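Putative amino acid binding protein (Streptococcus mutans, PDB 4C0R) binds glutathione, held here as its oxidized disulfide, and probably delivers it to an ABC importer for uptake into the cell. Local coordinates at residues H110-V115 with Y157-F162. Residues are numbered along the deposited sequence; the frame is centred on the assembly and turned at random. Where two conformers were deposited one is given.
With CD (cadmium ion), chain F; CD (cadmium ion), chain M; GDS (oxidized glutathione disulfide), chain C.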
loop_
_atom_site.group_PDB
_atom_site.type_symbol
_atom_site.label_atom_id
_atom_site.label_comp_id
_atom_site.label_asym_id
_atom_site.label_seq_id
_atom_site.Cartn_x
_atom_site.Cartn_y
_atom_site.Cartn_z
ATOM N N HIS A 110 -13.157 4.201 20.323
ATOM C CA HIS A 110 -13.756 3.279 19.388
ATOM C C HIS A 110 -12.793 2.108 19.034
ATOM O O HIS A 110 -11.608 2.128 19.379
ATOM C CB HIS A 110 -14.152 4.051 18.147
ATOM C CG HIS A 110 -15.354 4.938 18.320
ATOM N ND1 HIS A 110 -15.245 6.296 18.547
ATOM C CD2 HIS A 110 -16.685 4.688 18.178
ATOM C CE1 HIS A 110 -16.452 6.838 18.578
ATOM N NE2 HIS A 110 -17.342 5.889 18.343
ATOM N N SER A 111 -13.339 1.110 18.370
ATOM C CA SER A 111 -12.585 -0.103 18.093
ATOM C C SER A 111 -12.287 -0.203 16.602
ATOM O O SER A 111 -13.098 0.179 15.777
ATOM C CB SER A 111 -13.368 -1.324 18.581
ATOM O OG SER A 111 -12.560 -2.500 18.618
ATOM N N THR A 112 -11.093 -0.733 16.306
ATOM C CA THR A 112 -10.640 -0.910 14.943
ATOM C C THR A 112 -9.782 -2.161 14.877
ATOM O O THR A 112 -9.292 -2.653 15.881
ATOM C CB THR A 112 -9.824 0.312 14.471
ATOM O OG1 THR A 112 -9.612 0.163 13.072
ATOM C CG2 THR A 112 -8.502 0.390 15.098
ATOM N N GLN A 113 -9.601 -2.647 13.666
ATOM C CA GLN A 113 -8.702 -3.734 13.367
ATOM C C GLN A 113 -7.455 -3.171 12.703
ATOM O O GLN A 113 -7.530 -2.180 11.937
ATOM C CB GLN A 113 -9.349 -4.739 12.450
ATOM C CG GLN A 113 -10.438 -5.606 13.197
ATOM C CD GLN A 113 -11.014 -6.687 12.295
ATOM O OE1 GLN A 113 -11.652 -6.416 11.301
ATOM N NE2 GLN A 113 -10.759 -7.928 12.647
ATOM N N VAL A 114 -6.327 -3.771 13.042
ATOM C CA VAL A 114 -5.019 -3.407 12.456
ATOM C C VAL A 114 -4.205 -4.652 12.182
ATOM O O VAL A 114 -4.464 -5.726 12.760
ATOM C CB VAL A 114 -4.221 -2.468 13.336
ATOM C CG1 VAL A 114 -4.943 -1.106 13.414
ATOM C CG2 VAL A 114 -4.042 -3.040 14.746
ATOM N N VAL A 115 -3.238 -4.503 11.282
ATOM C CA VAL A 115 -2.302 -5.573 10.938
ATOM C C VAL A 115 -0.882 -5.148 11.267
ATOM O O VAL A 115 -0.418 -4.119 10.817
ATOM C CB VAL A 115 -2.405 -5.946 9.478
ATOM C CG1 VAL A 115 -1.355 -7.029 9.129
ATOM C CG2 VAL A 115 -3.781 -6.449 9.140
ATOM N N TYR A 157 -16.687 -3.799 14.055
ATOM C CA TYR A 157 -15.704 -2.812 14.483
ATOM C C TYR A 157 -16.207 -1.473 14.011
ATOM O O TYR A 157 -17.063 -1.404 13.150
ATOM C CB TYR A 157 -14.319 -3.144 13.887
ATOM C CG TYR A 157 -13.796 -4.415 14.451
ATOM C CD1 TYR A 157 -13.144 -4.428 15.681
ATOM C CD2 TYR A 157 -14.011 -5.607 13.783
ATOM C CE1 TYR A 157 -12.702 -5.620 16.235
ATOM C CE2 TYR A 157 -13.585 -6.808 14.348
ATOM C CZ TYR A 157 -12.936 -6.793 15.549
ATOM O OH TYR A 157 -12.519 -7.989 16.094
ATOM N N ASP A 158 -15.707 -0.388 14.595
ATOM C CA ASP A 158 -16.323 0.903 14.397
ATOM C C ASP A 158 -15.788 1.733 13.222
ATOM O O ASP A 158 -16.498 2.561 12.676
ATOM C CB ASP A 158 -16.137 1.739 15.660
ATOM C CG ASP A 158 -16.757 1.093 16.924
ATOM O OD1 ASP A 158 -17.783 0.399 16.802
ATOM O OD2 ASP A 158 -16.176 1.336 18.009
ATOM N N PHE A 159 -14.525 1.541 12.870
ATOM C CA PHE A 159 -13.915 2.303 11.799
ATOM C C PHE A 159 -12.712 1.540 11.278
ATOM O O PHE A 159 -12.218 0.633 11.987
ATOM C CB PHE A 159 -13.448 3.703 12.262
ATOM C CG PHE A 159 -12.282 3.703 13.212
ATOM C CD1 PHE A 159 -12.480 3.638 14.571
ATOM C CD2 PHE A 159 -10.974 3.790 12.755
ATOM C CE1 PHE A 159 -11.441 3.667 15.428
ATOM C CE2 PHE A 159 -9.918 3.834 13.594
ATOM C CZ PHE A 159 -10.148 3.766 14.973
ATOM N N LYS A 160 -12.219 1.937 10.093
ATOM C CA LYS A 160 -10.927 1.431 9.586
ATOM C C LYS A 160 -10.216 2.583 8.868
ATOM O O LYS A 160 -10.788 3.225 8.005
ATOM C CB LYS A 160 -11.131 0.263 8.613
ATOM C CG LYS A 160 -9.862 -0.256 7.928
ATOM C CD LYS A 160 -8.867 -0.836 8.917
ATOM C CE LYS A 160 -7.640 -1.368 8.198
ATOM N NZ LYS A 160 -6.613 -1.862 9.136
ATOM N N ILE A 161 -8.966 2.809 9.239
ATOM C CA ILE A 161 -8.106 3.774 8.568
ATOM C C ILE A 161 -7.235 3.064 7.516
ATOM O O ILE A 161 -6.596 2.053 7.796
ATOM C CB ILE A 161 -7.192 4.540 9.523
ATOM C CG1 ILE A 161 -8.030 5.300 10.551
ATOM C CG2 ILE A 161 -6.269 5.487 8.760
ATOM C CD1 ILE A 161 -7.200 5.900 11.660
ATOM N N PHE A 162 -7.304 3.531 6.281
ATOM C CA PHE A 162 -6.460 2.971 5.231
ATOM C C PHE A 162 -6.308 3.961 4.114
ATOM O O PHE A 162 -7.017 4.979 4.071
ATOM C CB PHE A 162 -7.090 1.667 4.672
ATOM C CG PHE A 162 -6.040 0.773 3.998
ATOM C CD1 PHE A 162 -5.075 0.123 4.777
ATOM C CD2 PHE A 162 -5.970 0.675 2.648
ATOM C CE1 PHE A 162 -4.066 -0.637 4.186
ATOM C CE2 PHE A 162 -4.941 -0.094 2.047
ATOM C CZ PHE A 162 -3.999 -0.760 2.848
HETATM CD CD CD F . -19.453 5.903 17.940
HETATM CD CD CD M . -18.040 0.504 19.200
HETATM C CD1 GDS C . -1.611 -10.131 7.043
HETATM N N2 GDS C . -2.907 -9.538 6.687
HETATM C CA2 GDS C . -3.178 -9.469 5.297
HETATM C C2 GDS C . -3.759 -10.655 4.611
HETATM O O2 GDS C . -3.618 -10.811 3.380
HETATM C CB2 GDS C . -2.894 -8.292 4.445
HETATM S SG2 GDS C . -2.354 -6.867 5.364
HETATM N N3 GDS C . -4.485 -11.608 5.424
HETATM C CA3 GDS C . -4.995 -12.835 4.814
HETATM C C3 GDS C . -4.032 -13.909 5.313
HETATM O OE3 GDS C . -4.446 -15.074 5.606
HETATM O OE4 GDS C . -2.796 -13.681 5.465
HETATM N N4 GDS C . -2.916 -3.729 4.765
HETATM C CA4 GDS C . -4.221 -3.702 5.380
HETATM C C4 GDS C . -4.129 -3.168 6.767
HETATM O OE5 GDS C . -3.153 -2.444 7.134
HETATM O OE6 GDS C . -5.098 -3.417 7.537
HETATM C C5 GDS C . -2.790 -4.294 3.458
HETATM O O5 GDS C . -3.788 -4.704 2.867
HETATM C CA5 GDS C . -1.409 -4.395 2.987
HETATM N N5 GDS C . -0.502 -3.372 3.307
HETATM C CB5 GDS C . -0.888 -5.793 2.939
HETATM S SG5 GDS C . -0.534 -6.346 4.630
HETATM C CA6 GDS C . 0.726 1.079 4.303
HETATM C C6 GDS C . 2.130 0.655 4.704
HETATM O OE7 GDS C . 2.289 0.062 5.806
HETATM O OE8 GDS C . 3.109 0.872 3.951
HETATM N N6 GDS C . 0.850 1.942 3.114
HETATM C CB6 GDS C . -0.144 -0.100 4.053
HETATM C CG6 GDS C . 0.631 -1.143 3.217
HETATM C CD6 GDS C . -0.392 -2.126 2.688
HETATM O O6 GDS C . -1.140 -1.933 1.718
HETATM O O HOH W 1 -7.789 1.717 11.649
HETATM O O HOH W 2 -11.257 -1.932 11.369
HETATM O O HOH W 3 -9.296 -8.821 15.325
HETATM O O HOH W 4 -3.402 -1.968 9.854
HETATM O O HOH W 5 -20.741 5.981 19.895
HETATM O O HOH W 6 -17.345 -1.894 18.521
HETATM O O HOH W 7 -17.363 1.721 20.689
#
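Lys160 NZ is gripped by three hydrogen bonds: it donates to Gln113 O (3.0 Å), to GDS OE6 (2.7 Å) and to Gln148 OE1, while water 4, a weak acceptor at 3.3 Å from NZ, would have to share a proton. The two strands belong to one lobe of the two-lobed solute-binding-protein fold and run toward the ligand cleft, splayed by 42°; water 2 bridges them, accepting from Gln113 N and donating to Phe159 O. Lysine suits its place: the chain kinks, then runs straight, carrying a positive charge to a glycyl carboxylate of the disulfide, whose OE5 accepts from water 4.

Farther from the ligand, Thr112 holds OG1 anti to its backbone N, so the hydroxyl donates to Phe159 O at 2.9 Å and accepts from water 1, while CB lies over the Phe159 ring face, away from its centre, as a CH-pi contact. Gln113 can lay its flat amide over the Tyr157 ring, planes 7° apart and CG 3.4 Å from the ring centroid, while OE1 accepts from Asn151 ND2.

At the far end Asp158 N donates to Ser111 O at 2.9 Å. The short aspartate places OD2 at once on a cadmium ion, chelated with OD1, and on Ser111 N, whose nearly straight bond (163°) arrives from above the carboxylate plane. A second cadmium, shared with Asp100, is bound by His110 NE2 at 2.1 Å.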